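Local coordinates for Galactose/lactose metabolism regulatory protein GAL80 (Kluyveromyces lactis, PDB 3E1K), which negatively regulates the lactose and galactose metabolic genes, apparently by blocking the transcriptional activator LAC9 when no inducing sugar is present, at residues A[184-189]-A[282-286]; A[230-234]-A[439-444]; A[301-307]-A[319-325]; A[314-318]-A[370-376]. All coordinates share one frame; numbering follows the deposited sequence.

Contact 1. Residues A[184-189]-A[282-286]; sequences GWYGYE and GGTPV
Glu189 lays its side chain across Thr284 at about a right angle, its carboxylate carbon CD 3.3 Å from the threonine OG1. The two loops leave neighbouring parallel strands, 177-182 and 275-281, of the large mixed sheet in the Gal80p C-terminal domain, and their meeting illustrates how glycines let backbones come together. Gly187 and Gly283 sit with their CA atoms 3.5 Å apart, where a CB on either would collide with the opposite chain. Backbone bonds fix the pairing: Tyr186 N gives its hydrogen to Gly282 O at 3.0 Å, while Tyr188 N donates to Thr284 O over a length too short to be trusted. Beyond them Tyr188 CB rests 4.0 Å from CD of Pro285, which follows a cis peptide bond and packs on Thr300 of the second subunit. Shortening Glu189 to an alanine takes CG and the carboxylate off Thr284 and would probably leave Arg250 without its long, weak ionic partner. With chi1 at 76°, Thr284 sets OG1 between its own N and carbonyl carbon, facing Glu189, while its methyl CG2 lies 3.7 Å from Gly184 O.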
loop_
_atom_site.group_PDB
_atom_site.type_symbol
_atom_site.label_atom_id
_atom_site.label_comp_id
_atom_site.label_asym_id
_atom_site.label_seq_id
_atom_site.Cartn_x
_atom_site.Cartn_y
_atom_site.Cartn_z
ATOM N N GLY A 184 4.785 -11.934 11.715
ATOM C CA GLY A 184 4.420 -13.155 12.426
ATOM C C GLY A 184 4.485 -12.901 13.907
ATOM O O GLY A 184 3.490 -12.878 14.634
ATOM N N TRP A 185 5.734 -12.693 14.285
ATOM C CA TRP A 185 5.989 -12.480 15.695
ATOM C C TRP A 185 6.276 -11.113 16.228
ATOM O O TRP A 185 6.825 -10.972 17.320
ATOM C CB TRP A 185 7.007 -13.481 16.180
ATOM C CG TRP A 185 7.443 -14.231 15.025
ATOM C CD1 TRP A 185 6.802 -15.300 14.446
ATOM C CD2 TRP A 185 8.652 -14.021 14.288
ATOM N NE1 TRP A 185 7.564 -15.774 13.398
ATOM C CE2 TRP A 185 8.728 -15.043 13.328
ATOM C CE3 TRP A 185 9.726 -13.124 14.399
ATOM C CZ2 TRP A 185 9.780 -15.118 12.418
ATOM C CZ3 TRP A 185 10.794 -13.230 13.510
ATOM C CH2 TRP A 185 10.790 -14.199 12.516
ATOM N N TYR A 186 6.000 -10.090 15.457
ATOM C CA TYR A 186 6.185 -8.751 15.949
ATOM C C TYR A 186 4.810 -8.215 16.214
ATOM O O TYR A 186 4.590 -7.028 16.231
ATOM C CB TYR A 186 7.008 -7.951 14.962
ATOM C CG TYR A 186 8.304 -8.663 14.722
ATOM C CD1 TYR A 186 8.408 -9.618 13.758
ATOM C CD2 TYR A 186 9.400 -8.445 15.517
ATOM C CE1 TYR A 186 9.562 -10.317 13.567
ATOM C CE2 TYR A 186 10.575 -9.145 15.307
ATOM C CZ TYR A 186 10.634 -10.085 14.331
ATOM O OH TYR A 186 11.768 -10.800 14.102
ATOM N N GLY A 187 3.897 -9.154 16.457
ATOM C CA GLY A 187 2.505 -8.835 16.659
ATOM C C GLY A 187 2.324 -8.217 18.021
ATOM O O GLY A 187 3.262 -7.612 18.556
ATOM N N TYR A 188 1.129 -8.388 18.583
ATOM C CA TYR A 188 0.803 -7.912 19.913
ATOM C C TYR A 188 0.961 -9.231 20.625
ATOM O O TYR A 188 0.570 -9.343 21.757
ATOM C CB TYR A 188 -0.665 -7.497 19.998
ATOM C CG TYR A 188 -0.656 -6.005 19.890
ATOM C CD1 TYR A 188 -0.747 -5.335 18.634
ATOM C CD2 TYR A 188 -0.378 -5.255 20.998
ATOM C CE1 TYR A 188 -0.712 -3.910 18.580
ATOM C CE2 TYR A 188 -0.261 -3.861 20.926
ATOM C CZ TYR A 188 -0.438 -3.186 19.728
ATOM O OH TYR A 188 -0.423 -1.821 19.702
ATOM N N GLU A 189 1.475 -10.220 19.914
ATOM C CA GLU A 189 1.646 -11.551 20.463
ATOM C C GLU A 189 2.904 -12.207 19.899
ATOM O O GLU A 189 3.160 -12.157 18.687
ATOM C CB GLU A 189 0.424 -12.474 20.197
ATOM C CG GLU A 189 -0.891 -12.000 20.822
ATOM C CD GLU A 189 -2.123 -12.456 20.023
ATOM O OE1 GLU A 189 -2.304 -13.699 19.998
ATOM O OE2 GLU A 189 -2.842 -11.650 19.469
ATOM N N GLY A 282 3.632 -6.312 11.315
ATOM C CA GLY A 282 4.551 -7.127 12.126
ATOM C C GLY A 282 4.056 -8.488 12.666
ATOM O O GLY A 282 4.838 -9.432 12.824
ATOM N N GLY A 283 2.768 -8.616 12.957
ATOM C CA GLY A 283 2.260 -9.918 13.386
ATOM C C GLY A 283 0.737 -9.947 13.662
ATOM O O GLY A 283 -0.118 -9.775 12.797
ATOM N N THR A 284 0.427 -10.245 14.917
ATOM C CA THR A 284 -0.943 -10.370 15.434
ATOM C C THR A 284 -1.431 -9.266 16.361
ATOM O O THR A 284 -0.661 -8.674 17.099
ATOM C CB THR A 284 -0.924 -11.618 16.267
ATOM O OG1 THR A 284 -0.257 -11.292 17.507
ATOM C CG2 THR A 284 -0.113 -12.659 15.478
ATOM N N PRO A 285 -2.735 -9.023 16.347
ATOM C CA PRO A 285 -3.645 -9.735 15.478
ATOM C C PRO A 285 -3.448 -9.575 13.986
ATOM O O PRO A 285 -2.893 -8.586 13.463
ATOM C CB PRO A 285 -5.016 -9.192 15.861
ATOM C CG PRO A 285 -4.726 -7.856 16.424
ATOM C CD PRO A 285 -3.422 -8.003 17.157
ATOM N N VAL A 286 -3.964 -10.598 13.312
ATOM C CA VAL A 286 -3.903 -10.759 11.866
ATOM C C VAL A 286 -5.097 -10.139 11.121
ATOM O O VAL A 286 -6.240 -10.102 11.652
ATOM C CB VAL A 286 -3.980 -12.215 11.468
ATOM C CG1 VAL A 286 -2.546 -12.848 11.448
ATOM C CG2 VAL A 286 -5.023 -12.929 12.336
#

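Contact 2. Residues A[230-234]-A[439-444]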
loop_
_atom_site.group_PDB
_atom_site.type_symbol
_atom_site.label_atom_id
_atom_site.label_comp_id
_atom_site.label_asym_id
_atom_site.label_seq_id
_atom_site.Cartn_x
_atom_site.Cartn_y
_atom_site.Cartn_z
ATOM N N ILE A 230 13.814 4.784 -3.698
ATOM C CA ILE A 230 12.827 4.189 -2.806
ATOM C C ILE A 230 12.633 5.035 -1.552
ATOM O O ILE A 230 13.416 5.886 -1.152
ATOM C CB ILE A 230 13.244 2.758 -2.418
ATOM C CG1 ILE A 230 14.584 2.774 -1.679
ATOM C CG2 ILE A 230 13.321 1.872 -3.652
ATOM C CD1 ILE A 230 14.963 1.441 -1.073
ATOM N N ASN A 231 11.477 4.789 -0.822
ATOM C CA ASN A 231 11.351 5.428 0.486
ATOM C C ASN A 231 10.869 4.463 1.581
ATOM O O ASN A 231 10.053 3.568 1.341
ATOM C CB ASN A 231 10.446 6.633 0.433
ATOM C CG ASN A 231 10.140 7.190 1.794
ATOM O OD1 ASN A 231 10.795 8.139 2.214
ATOM N ND2 ASN A 231 9.129 6.641 2.447
ATOM N N ALA A 232 11.361 4.642 2.788
ATOM C CA ALA A 232 10.953 3.769 3.856
ATOM C C ALA A 232 10.800 4.465 5.215
ATOM O O ALA A 232 11.450 5.476 5.504
ATOM C CB ALA A 232 11.884 2.529 3.836
ATOM N N MET A 233 9.826 3.961 5.966
ATOM C CA MET A 233 9.446 4.472 7.262
ATOM C C MET A 233 9.239 3.325 8.260
ATOM O O MET A 233 8.471 2.393 8.011
ATOM C CB MET A 233 8.146 5.253 7.056
ATOM C CG MET A 233 8.322 6.543 6.332
ATOM S SD MET A 233 6.736 7.367 6.325
ATOM C CE MET A 233 7.284 8.848 5.331
ATOM N N ILE A 234 9.898 3.368 9.416
ATOM C CA ILE A 234 9.721 2.229 10.330
ATOM C C ILE A 234 9.129 2.487 11.706
ATOM O O ILE A 234 9.665 3.267 12.501
ATOM C CB ILE A 234 10.927 1.330 10.485
ATOM C CG1 ILE A 234 11.365 0.806 9.104
ATOM C CG2 ILE A 234 10.610 0.204 11.438
ATOM C CD1 ILE A 234 12.894 0.954 8.890
ATOM N N ALA A 439 19.492 0.485 2.664
ATOM C CA ALA A 439 18.852 1.627 2.065
ATOM C C ALA A 439 17.632 1.968 2.898
ATOM O O ALA A 439 17.586 3.032 3.518
ATOM C CB ALA A 439 18.441 1.217 0.679
ATOM N N VAL A 440 16.669 1.046 2.866
ATOM C CA VAL A 440 15.411 1.102 3.590
ATOM C C VAL A 440 15.697 1.728 4.946
ATOM O O VAL A 440 15.079 2.703 5.375
ATOM C CB VAL A 440 14.965 -0.313 3.903
ATOM C CG1 VAL A 440 13.622 -0.296 4.638
ATOM C CG2 VAL A 440 14.880 -1.054 2.602
ATOM N N PHE A 441 16.657 1.113 5.624
ATOM C CA PHE A 441 17.016 1.588 6.927
ATOM C C PHE A 441 17.477 3.008 6.949
ATOM O O PHE A 441 16.935 3.840 7.680
ATOM C CB PHE A 441 17.986 0.659 7.617
ATOM C CG PHE A 441 17.285 -0.445 8.307
ATOM C CD1 PHE A 441 17.306 -1.736 7.794
ATOM C CD2 PHE A 441 16.482 -0.127 9.403
ATOM C CE1 PHE A 441 16.617 -2.704 8.417
ATOM C CE2 PHE A 441 15.829 -1.113 10.054
ATOM C CZ PHE A 441 15.938 -2.388 9.577
ATOM N N ARG A 442 18.491 3.284 6.127
ATOM C CA ARG A 442 19.022 4.635 6.035
ATOM C C ARG A 442 17.904 5.604 5.641
ATOM O O ARG A 442 17.766 6.709 6.166
ATOM C CB ARG A 442 20.196 4.715 5.058
ATOM C CG ARG A 442 21.470 5.299 5.666
ATOM C CD ARG A 442 22.492 5.561 4.553
ATOM N NE ARG A 442 22.035 5.068 3.257
ATOM C CZ ARG A 442 22.727 4.188 2.522
ATOM N NH1 ARG A 442 23.912 3.764 2.956
ATOM N NH2 ARG A 442 22.246 3.788 1.336
ATOM N N SER A 443 17.070 5.159 4.733
ATOM C CA SER A 443 15.991 5.995 4.270
ATOM C C SER A 443 15.075 6.420 5.418
ATOM O O SER A 443 14.854 7.635 5.561
ATOM C CB SER A 443 15.135 5.302 3.224
ATOM O OG SER A 443 13.868 5.874 3.405
ATOM N N ASP A 444 14.491 5.498 6.178
ATOM C CA ASP A 444 13.586 5.925 7.237
ATOM C C ASP A 444 14.375 6.924 8.057
ATOM O O ASP A 444 13.911 8.064 8.254
ATOM C CB ASP A 444 13.088 4.758 8.113
ATOM C CG ASP A 444 12.774 5.161 9.581
ATOM O OD1 ASP A 444 12.206 6.246 9.812
ATOM O OD2 ASP A 444 13.085 4.367 10.509
#
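Ile234 and Phe441 meet at about a right angle, the isoleucine methyl CD1 standing 3.8 Å from CE2, oblique to the phenyl ring. In Ile234, CG1 lies beside the backbone N and anti to the carbonyl carbon (chi1 -56°), CG2 anti to N, which directs the longer branch toward the helix. Ile230, four residues earlier on the strand, differs: CG1 sits between N and the carbonyl carbon (chi1 61°), and CD1 reaches to 3.9 Å from Ala439 CB. Between the two, Ala232 CB abuts Val440 CG1. These contacts are alpha/beta packing, helix 427-446 lying over strand 227-235 near the edge of the mixed sheet, the local axes 6.3 Å apart and crossing at -70°. Asn231 and Met233 point from the strand's other face and meet the second subunit, whose Thr449 bonds Asn231 OD1. On the helix side, Ser443 OG accepts the Ala232 N-H at 2.9 Å, a moderately bent bond, and is also bonded to Lys448 O; the one hydroxyl thus ties strand, helix and the following turn. Asp444 crosses Ile234 at about a right angle, its OD2 3.7 Å from Ile234 CB, while OD1 has a long, weak ion pair with Lys229 of the second subunit.

Contact 3. Residues A[301-307]-A[319-325]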
loop_
_atom_site.group_PDB
_atom_site.type_symbol
_atom_site.label_atom_id
_atom_site.label_comp_id
_atom_site.label_asym_id
_atom_site.label_seq_id
_atom_site.Cartn_x
_atom_site.Cartn_y
_atom_site.Cartn_z
ATOM N N LYS A 301 -2.570 -5.471 -20.046
ATOM C CA LYS A 301 -3.522 -6.321 -20.758
ATOM C C LYS A 301 -4.165 -7.205 -19.706
ATOM O O LYS A 301 -5.164 -7.894 -19.957
ATOM C CB LYS A 301 -2.801 -7.132 -21.842
ATOM C CG LYS A 301 -2.305 -6.269 -22.970
ATOM C CD LYS A 301 -0.850 -6.372 -23.224
ATOM C CE LYS A 301 -0.392 -5.493 -24.355
ATOM N NZ LYS A 301 0.858 -5.986 -24.986
ATOM N N GLY A 302 -3.587 -7.189 -18.514
ATOM C CA GLY A 302 -4.181 -7.987 -17.435
ATOM C C GLY A 302 -3.801 -7.751 -15.972
ATOM O O GLY A 302 -3.141 -6.795 -15.636
ATOM N N ASP A 303 -4.244 -8.667 -15.101
ATOM C CA ASP A 303 -3.916 -8.592 -13.670
ATOM C C ASP A 303 -3.405 -9.945 -13.162
ATOM O O ASP A 303 -3.798 -10.987 -13.664
ATOM C CB ASP A 303 -5.177 -8.273 -12.863
ATOM C CG ASP A 303 -5.274 -6.827 -12.456
ATOM O OD1 ASP A 303 -4.840 -6.506 -11.345
ATOM O OD2 ASP A 303 -5.866 -6.046 -13.246
ATOM N N LEU A 304 -2.577 -9.917 -12.123
ATOM C CA LEU A 304 -2.021 -11.105 -11.481
ATOM C C LEU A 304 -1.996 -10.925 -9.940
ATOM O O LEU A 304 -1.297 -10.051 -9.452
ATOM C CB LEU A 304 -0.572 -11.141 -11.960
ATOM C CG LEU A 304 0.034 -12.345 -12.660
ATOM C CD1 LEU A 304 1.557 -12.416 -12.372
ATOM C CD2 LEU A 304 -0.732 -13.581 -12.198
ATOM N N LYS A 305 -2.693 -11.739 -9.180
ATOM C CA LYS A 305 -2.648 -11.569 -7.740
ATOM C C LYS A 305 -2.226 -12.896 -7.081
ATOM O O LYS A 305 -2.694 -13.974 -7.428
ATOM C CB LYS A 305 -4.005 -11.093 -7.225
ATOM C CG LYS A 305 -3.984 -10.208 -6.005
ATOM C CD LYS A 305 -5.363 -9.584 -5.888
ATOM C CE LYS A 305 -5.971 -9.742 -4.479
ATOM N NZ LYS A 305 -7.080 -10.776 -4.546
ATOM N N ILE A 306 -1.310 -12.770 -6.123
ATOM C CA ILE A 306 -0.841 -13.886 -5.308
ATOM C C ILE A 306 -1.209 -13.631 -3.848
ATOM O O ILE A 306 -1.017 -12.509 -3.322
ATOM C CB ILE A 306 0.640 -13.941 -5.275
ATOM C CG1 ILE A 306 1.147 -13.542 -6.659
ATOM C CG2 ILE A 306 1.031 -15.137 -4.486
ATOM C CD1 ILE A 306 2.695 -13.766 -6.914
ATOM N N GLU A 307 -1.791 -14.643 -3.212
ATOM C CA GLU A 307 -2.335 -14.446 -1.874
ATOM C C GLU A 307 -2.063 -15.573 -0.885
ATOM O O GLU A 307 -2.282 -16.718 -1.295
ATOM C CB GLU A 307 -3.860 -14.355 -2.019
ATOM C CG GLU A 307 -4.401 -13.072 -2.652
ATOM C CD GLU A 307 -5.899 -13.026 -2.729
ATOM O OE1 GLU A 307 -6.392 -14.140 -2.768
ATOM O OE2 GLU A 307 -6.609 -11.965 -2.715
ATOM N N VAL A 319 -1.600 -19.173 -3.672
ATOM C CA VAL A 319 -2.507 -19.360 -4.781
ATOM C C VAL A 319 -2.373 -18.209 -5.727
ATOM O O VAL A 319 -2.265 -17.062 -5.355
ATOM C CB VAL A 319 -3.867 -19.227 -4.231
ATOM C CG1 VAL A 319 -4.853 -19.164 -5.370
ATOM C CG2 VAL A 319 -4.120 -20.459 -3.442
ATOM N N LEU A 320 -2.439 -18.524 -7.000
ATOM C CA LEU A 320 -2.277 -17.471 -7.955
ATOM C C LEU A 320 -3.388 -17.276 -8.947
ATOM O O LEU A 320 -3.686 -18.125 -9.771
ATOM C CB LEU A 320 -1.017 -17.670 -8.756
ATOM C CG LEU A 320 -0.826 -16.462 -9.657
ATOM C CD1 LEU A 320 0.296 -15.690 -8.981
ATOM C CD2 LEU A 320 -0.164 -17.237 -10.819
ATOM N N TYR A 321 -3.896 -16.057 -8.902
ATOM C CA TYR A 321 -4.975 -15.729 -9.782
ATOM C C TYR A 321 -4.354 -14.810 -10.765
ATOM O O TYR A 321 -3.671 -13.837 -10.445
ATOM C CB TYR A 321 -6.023 -14.882 -9.063
ATOM C CG TYR A 321 -6.587 -15.569 -7.831
ATOM C CD1 TYR A 321 -6.145 -15.247 -6.535
ATOM C CD2 TYR A 321 -7.603 -16.517 -7.963
ATOM C CE1 TYR A 321 -6.710 -15.822 -5.425
ATOM C CE2 TYR A 321 -8.175 -17.109 -6.857
ATOM C CZ TYR A 321 -7.712 -16.773 -5.598
ATOM O OH TYR A 321 -8.218 -17.389 -4.482
ATOM N N PHE A 322 -4.677 -15.106 -12.002
ATOM C CA PHE A 322 -4.213 -14.165 -12.966
ATOM C C PHE A 322 -5.391 -13.927 -13.889
ATOM O O PHE A 322 -6.257 -14.753 -14.054
ATOM C CB PHE A 322 -3.063 -14.810 -13.688
ATOM C CG PHE A 322 -3.079 -14.575 -15.167
ATOM C CD1 PHE A 322 -2.312 -13.592 -15.794
ATOM C CD2 PHE A 322 -3.884 -15.372 -15.959
ATOM C CE1 PHE A 322 -2.325 -13.399 -17.165
ATOM C CE2 PHE A 322 -3.936 -15.163 -17.325
ATOM C CZ PHE A 322 -3.156 -14.193 -17.935
ATOM N N TYR A 323 -5.324 -12.857 -14.652
ATOM C CA TYR A 323 -6.327 -12.625 -15.659
ATOM C C TYR A 323 -5.763 -11.760 -16.790
ATOM O O TYR A 323 -5.202 -10.703 -16.566
ATOM C CB TYR A 323 -7.484 -11.911 -15.016
ATOM C CG TYR A 323 -8.289 -11.274 -16.107
ATOM C CD1 TYR A 323 -9.183 -12.030 -16.873
ATOM C CD2 TYR A 323 -8.136 -9.920 -16.387
ATOM C CE1 TYR A 323 -9.914 -11.445 -17.884
ATOM C CE2 TYR A 323 -8.867 -9.332 -17.393
ATOM C CZ TYR A 323 -9.766 -10.092 -18.141
ATOM O OH TYR A 323 -10.494 -9.530 -19.165
ATOM N N GLY A 324 -6.007 -12.140 -18.034
ATOM C CA GLY A 324 -5.491 -11.303 -19.091
ATOM C C GLY A 324 -5.360 -12.222 -20.310
ATOM O O GLY A 324 -5.930 -13.325 -20.360
ATOM N N ILE A 325 -4.530 -11.811 -21.262
ATOM C CA ILE A 325 -4.396 -12.583 -22.487
ATOM C C ILE A 325 -3.583 -13.860 -22.531
ATOM O O ILE A 325 -2.335 -13.812 -22.477
ATOM C CB ILE A 325 -4.068 -11.687 -23.699
ATOM C CG1 ILE A 325 -2.744 -10.946 -23.522
ATOM C CG2 ILE A 325 -5.150 -10.599 -23.925
ATOM C CD1 ILE A 325 -2.224 -10.228 -24.673
#
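Asp303 pairs with Tyr323, Lys305 with Tyr321 and Glu307 with Val319 through backbone hydrogen bonds. At the middle rung Lys305 N gives to Tyr321 O at 2.6 Å and Tyr321 N returns the bond to Lys305 O at 2.8 Å, both nearly straight; at the last rung that from Val319 N to Glu307 O is weak. The strands follow one another in the chain and form a beta hairpin within the mixed sheet, between strands 293-298 and 364-370. Apolar contacts fill one face: Leu304 CD2 lies 3.8 Å from Leu320 CG, and Ile306 CD1 3.7 Å from Leu320 CD1, while Leu304, Leu320 and Phe322 also rest on helix 157-167. Tyr321, Tyr323, Val319 and charged groups share the other face. Tyr321, its CG beside the backbone N (chi1 -58°), offers its ring edge to Glu307, whose OE1 approaches CE1 at 3.2 Å with the carboxylate and ring planes 87° apart. Val319 CG1 covers part of one face of that ring. A serine replacing Tyr321 would probably strip Val319 and Glu307 of this neighbour and open a gap against Leu289 of the second subunit. Asp303 OD2 also accepts a hydrogen bond from Lys288 N of that subunit.

Contact 4. Residues A[314-318]-A[370-376]; sequences EISNL and HLRNYNS
The binding site for the Gal4p activation-domain peptide is framed by two loops that meet through Asn317 and Ile315 on one side and His370, Tyr374 and Ser376 on the other. Asn317 projects toward the 370-376 loop with CG anti to its backbone N (chi1 176°). This brings OD1 to the edge of the Tyr374 ring, near its plane and 3.6 Å from CD2, the amide and ring planes being 56° apart. The other branch, ND2, stands 3.3 Å from His370 NE2, with the imidazole tilted from the amide. Farther along, Ser376 OG donates to Ile315 O, though the modelled bond is too short for its length to be relied upon. Ser376 opens helix 376-393, and Asn375 before it is the N-cap, its OD1 accepting from Val378 N. Tyr374 bonds through its hydroxyl to Asn380, tying the loop to that helix. The peptide uses what these loops present: Asn317 N bonds a polar side chain of it, His370 NE2 bonds its backbone, and the His370 ring meets one of its aromatic side chains at about 55°. Together they make a loop-built peptide-binding site, here for an acidic activation domain.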
loop_
_atom_site.group_PDB
_atom_site.type_symbol
_atom_site.label_atom_id
_atom_site.label_comp_id
_atom_site.label_asym_id
_atom_site.label_seq_id
_atom_site.Cartn_x
_atom_site.Cartn_y
_atom_site.Cartn_z
ATOM N N GLU A 314 8.190 -17.653 1.253
ATOM C CA GLU A 314 9.444 -18.365 1.139
ATOM C C GLU A 314 9.204 -19.809 1.490
ATOM O O GLU A 314 9.815 -20.698 0.985
ATOM C CB GLU A 314 10.381 -17.758 2.179
ATOM C CG GLU A 314 9.985 -16.314 2.428
ATOM C CD GLU A 314 9.756 -16.009 3.888
ATOM O OE1 GLU A 314 10.456 -16.757 4.621
ATOM O OE2 GLU A 314 8.961 -15.086 4.202
ATOM N N ILE A 315 8.285 -19.943 2.418
ATOM C CA ILE A 315 7.905 -21.214 2.991
ATOM C C ILE A 315 6.485 -21.515 2.482
ATOM O O ILE A 315 6.110 -22.671 2.471
ATOM C CB ILE A 315 7.705 -21.052 4.497
ATOM C CG1 ILE A 315 8.961 -20.441 5.185
ATOM C CG2 ILE A 315 7.079 -22.277 5.084
ATOM C CD1 ILE A 315 8.679 -19.748 6.482
ATOM N N SER A 316 5.650 -20.508 2.236
ATOM C CA SER A 316 4.242 -20.733 1.847
ATOM C C SER A 316 3.751 -21.254 0.515
ATOM O O SER A 316 4.358 -21.062 -0.557
ATOM C CB SER A 316 3.299 -19.645 2.319
ATOM O OG SER A 316 3.193 -19.700 3.732
ATOM N N ASN A 317 2.619 -21.933 0.669
ATOM C CA ASN A 317 2.001 -22.583 -0.467
ATOM C C ASN A 317 0.946 -21.517 -0.581
ATOM O O ASN A 317 0.215 -21.265 0.399
ATOM C CB ASN A 317 1.333 -23.896 -0.049
ATOM C CG ASN A 317 0.576 -24.605 -1.188
ATOM O OD1 ASN A 317 1.076 -24.719 -2.308
ATOM N ND2 ASN A 317 -0.621 -25.088 -0.894
ATOM N N LEU A 318 0.967 -20.838 -1.736
ATOM C CA LEU A 318 -0.003 -19.787 -2.001
ATOM C C LEU A 318 -0.945 -20.199 -3.142
ATOM O O LEU A 318 -1.001 -21.364 -3.574
ATOM C CB LEU A 318 0.668 -18.469 -2.321
ATOM C CG LEU A 318 2.111 -18.556 -1.854
ATOM C CD1 LEU A 318 3.095 -18.173 -3.006
ATOM C CD2 LEU A 318 2.470 -17.872 -0.523
ATOM N N HIS A 370 -3.140 -22.794 -8.128
ATOM C CA HIS A 370 -2.951 -23.142 -6.728
ATOM C C HIS A 370 -2.630 -24.602 -6.860
ATOM O O HIS A 370 -3.204 -25.282 -7.701
ATOM C CB HIS A 370 -4.194 -23.171 -5.949
ATOM C CG HIS A 370 -3.978 -23.638 -4.551
ATOM N ND1 HIS A 370 -4.736 -24.626 -3.977
ATOM C CD2 HIS A 370 -3.080 -23.266 -3.614
ATOM C CE1 HIS A 370 -4.316 -24.836 -2.743
ATOM N NE2 HIS A 370 -3.315 -24.016 -2.496
ATOM N N LEU A 371 -1.699 -25.050 -6.042
ATOM C CA LEU A 371 -1.245 -26.433 -6.098
ATOM C C LEU A 371 -1.395 -27.126 -4.736
ATOM O O LEU A 371 -0.508 -27.172 -3.880
ATOM C CB LEU A 371 0.244 -26.440 -6.412
ATOM C CG LEU A 371 0.797 -26.632 -7.821
ATOM C CD1 LEU A 371 2.341 -26.371 -7.805
ATOM C CD2 LEU A 371 0.552 -28.133 -8.050
ATOM N N ARG A 372 -2.629 -27.572 -4.571
ATOM C CA ARG A 372 -3.053 -28.290 -3.412
ATOM C C ARG A 372 -1.960 -29.138 -2.747
ATOM O O ARG A 372 -1.165 -29.851 -3.385
ATOM C CB ARG A 372 -4.240 -29.104 -3.891
ATOM C CG ARG A 372 -5.076 -29.689 -2.827
ATOM C CD ARG A 372 -6.424 -29.936 -3.428
ATOM N NE ARG A 372 -7.487 -29.483 -2.549
ATOM C CZ ARG A 372 -8.114 -30.301 -1.688
ATOM N NH1 ARG A 372 -7.758 -31.589 -1.566
ATOM N NH2 ARG A 372 -9.094 -29.786 -0.965
ATOM N N ASN A 373 -1.911 -29.059 -1.421
ATOM C CA ASN A 373 -0.917 -29.826 -0.694
ATOM C C ASN A 373 0.442 -29.942 -1.448
ATOM O O ASN A 373 0.896 -31.022 -1.941
ATOM C CB ASN A 373 -1.549 -31.167 -0.311
ATOM C CG ASN A 373 -2.040 -32.010 -1.514
ATOM O OD1 ASN A 373 -3.169 -32.457 -1.534
ATOM N ND2 ASN A 373 -1.136 -32.299 -2.466
ATOM N N TYR A 374 1.179 -28.863 -1.625
ATOM C CA TYR A 374 2.506 -28.953 -2.202
ATOM C C TYR A 374 3.263 -28.528 -1.003
ATOM O O TYR A 374 2.874 -27.611 -0.336
ATOM C CB TYR A 374 2.658 -27.954 -3.338
ATOM C CG TYR A 374 4.017 -27.361 -3.565
ATOM C CD1 TYR A 374 5.042 -28.098 -4.043
ATOM C CD2 TYR A 374 4.264 -26.054 -3.339
ATOM C CE1 TYR A 374 6.267 -27.557 -4.246
ATOM C CE2 TYR A 374 5.476 -25.529 -3.545
ATOM C CZ TYR A 374 6.463 -26.290 -3.999
ATOM O OH TYR A 374 7.675 -25.776 -4.217
ATOM N N ASN A 375 4.302 -29.237 -0.637
ATOM C CA ASN A 375 5.018 -28.910 0.604
ATOM C C ASN A 375 6.070 -27.850 0.282
ATOM O O ASN A 375 7.203 -28.092 -0.001
ATOM C CB ASN A 375 5.690 -30.098 1.299
ATOM C CG ASN A 375 6.365 -29.690 2.615
ATOM O OD1 ASN A 375 6.660 -28.507 2.846
ATOM N ND2 ASN A 375 6.533 -30.679 3.506
ATOM N N SER A 376 5.652 -26.602 0.387
ATOM C CA SER A 376 6.543 -25.541 0.078
ATOM C C SER A 376 7.616 -25.514 1.099
ATOM O O SER A 376 8.773 -25.179 0.794
ATOM C CB SER A 376 5.660 -24.332 0.304
ATOM O OG SER A 376 5.005 -24.527 1.546
#

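Contacts 1 and 2 are buried, whereas contacts 3 and 4 are partly buried and lie side by side: they touch where Val319 meets His370 and where Ile306 CG2 packs on Leu318 CD1, 4.0 Å away. Contacts 2 and 3 belong to the same mixed sheet, near opposite ends of its strand order, their centres about 29 Å apart. Chemistry follows place. Contact 1 joins glycine-rich backbones beyond strand ends, contact 2 is mainly aliphatic between helix and strand, contact 3 is a regular hydrogen-bonded ladder, and contact 4 gathers polar side chains for a ligand. Contacts 1, 2 and 3 all reach the second subunit; contact 4 instead touches the bound peptide.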